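PDB 4U49: pectate lyase from Pectobacterium carotovorum, which probably cleaves polygalacturonate and methylated pectins by calcium-dependent beta-elimination, acting within the chain. Local coordinates for residues L26-K31 / Y86-D91. Sequence-based numbering, arbitrary orientation.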
# COMPACT_ATOMS: atom_id res chain seq x y z
N LEU A 26 -7.95 -9.99 -10.49
CA LEU A 26 -6.54 -10.24 -10.25
C LEU A 26 -5.66 -9.46 -11.22
O LEU A 26 -5.89 -9.47 -12.43
CB LEU A 26 -6.24 -11.74 -10.37
CG LEU A 26 -4.79 -12.20 -10.26
CD1 LEU A 26 -4.23 -11.89 -8.88
CD2 LEU A 26 -4.68 -13.69 -10.57
N MET A 27 -4.65 -8.78 -10.68
CA MET A 27 -3.65 -8.08 -11.47
C MET A 27 -2.26 -8.54 -11.04
O MET A 27 -2.10 -9.09 -9.95
CB MET A 27 -3.76 -6.56 -11.28
CG MET A 27 -5.15 -6.00 -11.49
SD MET A 27 -5.14 -4.20 -11.47
CE MET A 27 -4.23 -3.88 -9.96
N LEU A 28 -1.26 -8.32 -11.88
CA LEU A 28 0.09 -8.70 -11.48
C LEU A 28 1.15 -7.68 -11.88
O LEU A 28 0.94 -6.83 -12.75
CB LEU A 28 0.46 -10.07 -12.06
CG LEU A 28 0.31 -10.37 -13.55
CD1 LEU A 28 1.48 -9.81 -14.35
CD2 LEU A 28 0.19 -11.87 -13.77
N LEU A 29 2.29 -7.77 -11.21
CA LEU A 29 3.46 -6.98 -11.55
C LEU A 29 4.68 -7.89 -11.55
O LEU A 29 5.08 -8.40 -10.50
CB LEU A 29 3.65 -5.83 -10.55
CG LEU A 29 4.86 -4.93 -10.78
CD1 LEU A 29 4.71 -4.16 -12.09
CD2 LEU A 29 5.07 -3.98 -9.61
N LYS A 30 5.25 -8.11 -12.73
CA LYS A 30 6.50 -8.86 -12.83
C LYS A 30 7.65 -7.87 -12.82
O LYS A 30 7.89 -7.16 -13.80
CB LYS A 30 6.52 -9.73 -14.09
CG LYS A 30 7.70 -10.68 -14.18
CD LYS A 30 7.55 -11.66 -15.34
CE LYS A 30 8.82 -12.47 -15.53
NZ LYS A 30 8.66 -13.51 -16.58
N LYS A 31 8.36 -7.82 -11.70
CA LYS A 31 9.31 -6.75 -11.42
C LYS A 31 10.22 -7.13 -10.26
O LYS A 31 9.82 -7.90 -9.39
CB LYS A 31 8.55 -5.46 -11.10
CG LYS A 31 9.41 -4.21 -10.96
CD LYS A 31 9.80 -3.66 -12.32
CE LYS A 31 9.56 -2.16 -12.38
NZ LYS A 31 8.12 -1.82 -12.15
N TYR A 86 3.73 -16.51 -17.63
CA TYR A 86 2.81 -17.31 -16.83
C TYR A 86 1.39 -16.75 -16.80
O TYR A 86 1.18 -15.56 -17.04
CB TYR A 86 3.32 -17.42 -15.39
CG TYR A 86 4.50 -18.35 -15.21
CD1 TYR A 86 4.31 -19.72 -15.10
CD2 TYR A 86 5.79 -17.86 -15.13
CE1 TYR A 86 5.38 -20.58 -14.93
CE2 TYR A 86 6.87 -18.71 -14.97
CZ TYR A 86 6.66 -20.06 -14.86
OH TYR A 86 7.73 -20.90 -14.69
N TRP A 87 0.44 -17.62 -16.52
CA TRP A 87 -0.92 -17.20 -16.19
C TRP A 87 -1.16 -17.52 -14.72
O TRP A 87 -0.64 -18.51 -14.20
CB TRP A 87 -1.94 -17.89 -17.09
CG TRP A 87 -1.86 -17.46 -18.52
CD1 TRP A 87 -1.01 -17.95 -19.48
CD2 TRP A 87 -2.66 -16.47 -19.17
NE1 TRP A 87 -1.23 -17.31 -20.67
CE2 TRP A 87 -2.24 -16.40 -20.51
CE3 TRP A 87 -3.69 -15.62 -18.74
CZ2 TRP A 87 -2.81 -15.52 -21.43
CZ3 TRP A 87 -4.26 -14.75 -19.66
CH2 TRP A 87 -3.82 -14.71 -20.98
N TYR A 88 -1.94 -16.68 -14.05
CA TYR A 88 -2.25 -16.88 -12.64
C TYR A 88 -3.75 -16.80 -12.38
O TYR A 88 -4.47 -16.12 -13.11
CB TYR A 88 -1.52 -15.85 -11.77
CG TYR A 88 -0.02 -16.01 -11.68
CD1 TYR A 88 0.55 -16.74 -10.65
CD2 TYR A 88 0.82 -15.40 -12.61
CE1 TYR A 88 1.92 -16.88 -10.56
CE2 TYR A 88 2.19 -15.53 -12.52
CZ TYR A 88 2.74 -16.27 -11.49
OH TYR A 88 4.10 -16.41 -11.39
N TRP A 89 -4.19 -17.49 -11.34
CA TRP A 89 -5.56 -17.39 -10.82
C TRP A 89 -5.53 -17.36 -9.30
O TRP A 89 -4.66 -17.97 -8.69
CB TRP A 89 -6.42 -18.57 -11.27
CG TRP A 89 -6.63 -18.71 -12.74
CD1 TRP A 89 -7.72 -18.32 -13.46
CD2 TRP A 89 -5.73 -19.32 -13.67
NE1 TRP A 89 -7.55 -18.64 -14.78
CE2 TRP A 89 -6.33 -19.25 -14.94
CE3 TRP A 89 -4.47 -19.91 -13.56
CZ2 TRP A 89 -5.72 -19.75 -16.09
CZ3 TRP A 89 -3.86 -20.41 -14.70
CH2 TRP A 89 -4.49 -20.32 -15.95
N VAL A 90 -6.49 -16.66 -8.69
CA VAL A 90 -6.75 -16.85 -7.27
C VAL A 90 -8.19 -17.34 -7.07
O VAL A 90 -9.12 -16.84 -7.70
CB VAL A 90 -6.49 -15.57 -6.44
CG1 VAL A 90 -5.03 -15.15 -6.52
CG2 VAL A 90 -7.40 -14.43 -6.88
N ASP A 91 -8.34 -18.34 -6.21
CA ASP A 91 -9.66 -18.85 -5.85
C ASP A 91 -9.97 -18.44 -4.42
O ASP A 91 -9.13 -18.59 -3.54
CB ASP A 91 -9.72 -20.38 -5.98
CG ASP A 91 -9.81 -20.85 -7.42
OD1 ASP A 91 -9.61 -20.03 -8.34
OD2 ASP A 91 -10.09 -22.05 -7.64
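L26 and L28 meet Y88 and V90 through apolar side chains. No hydrogen bond joins the two segments. L26 makes most of the contacts. Its CB points toward strand 87-91. CG is anti to the backbone N (chi1 175°), and both methyls touch that strand. The CD2 branch touches the backbone there: it lies 3.5 Å from Y88 O and 3.8 Å from W89 CA. The same methyl also packs on the side chain of Y88, with CD2 of L26 4.0 Å from Y88 CB. The other branch meets the valine methyl to methyl, L26 CD1 lying 4.1 Å from V90 CG1.

L28 meets the aromatic ring. Its CD2 approaches the ring obliquely and comes within 3.8 Å of Y88 CD2. The two side chains cross at about a right angle. Y88 OH is hydrogen-bonded to OD1 of D77, so the polar tip of this buried residue has a partner.

The contact joins two antiparallel sheets near the N-terminus, packed face to face in the manner of a beta sandwich. They precede the parallel beta-helix strands of the lyase. The axes of segments 26-31 and 87-91 come within 8.0 Å, and their N-to-C directions differ by 135°. Strand 24-31 is an edge of its sheet beside strand 34-41, whose T35, L37 and W39 also pack on Y88 or V90. Strand 87-94 runs between strands 46-54 and 99-106.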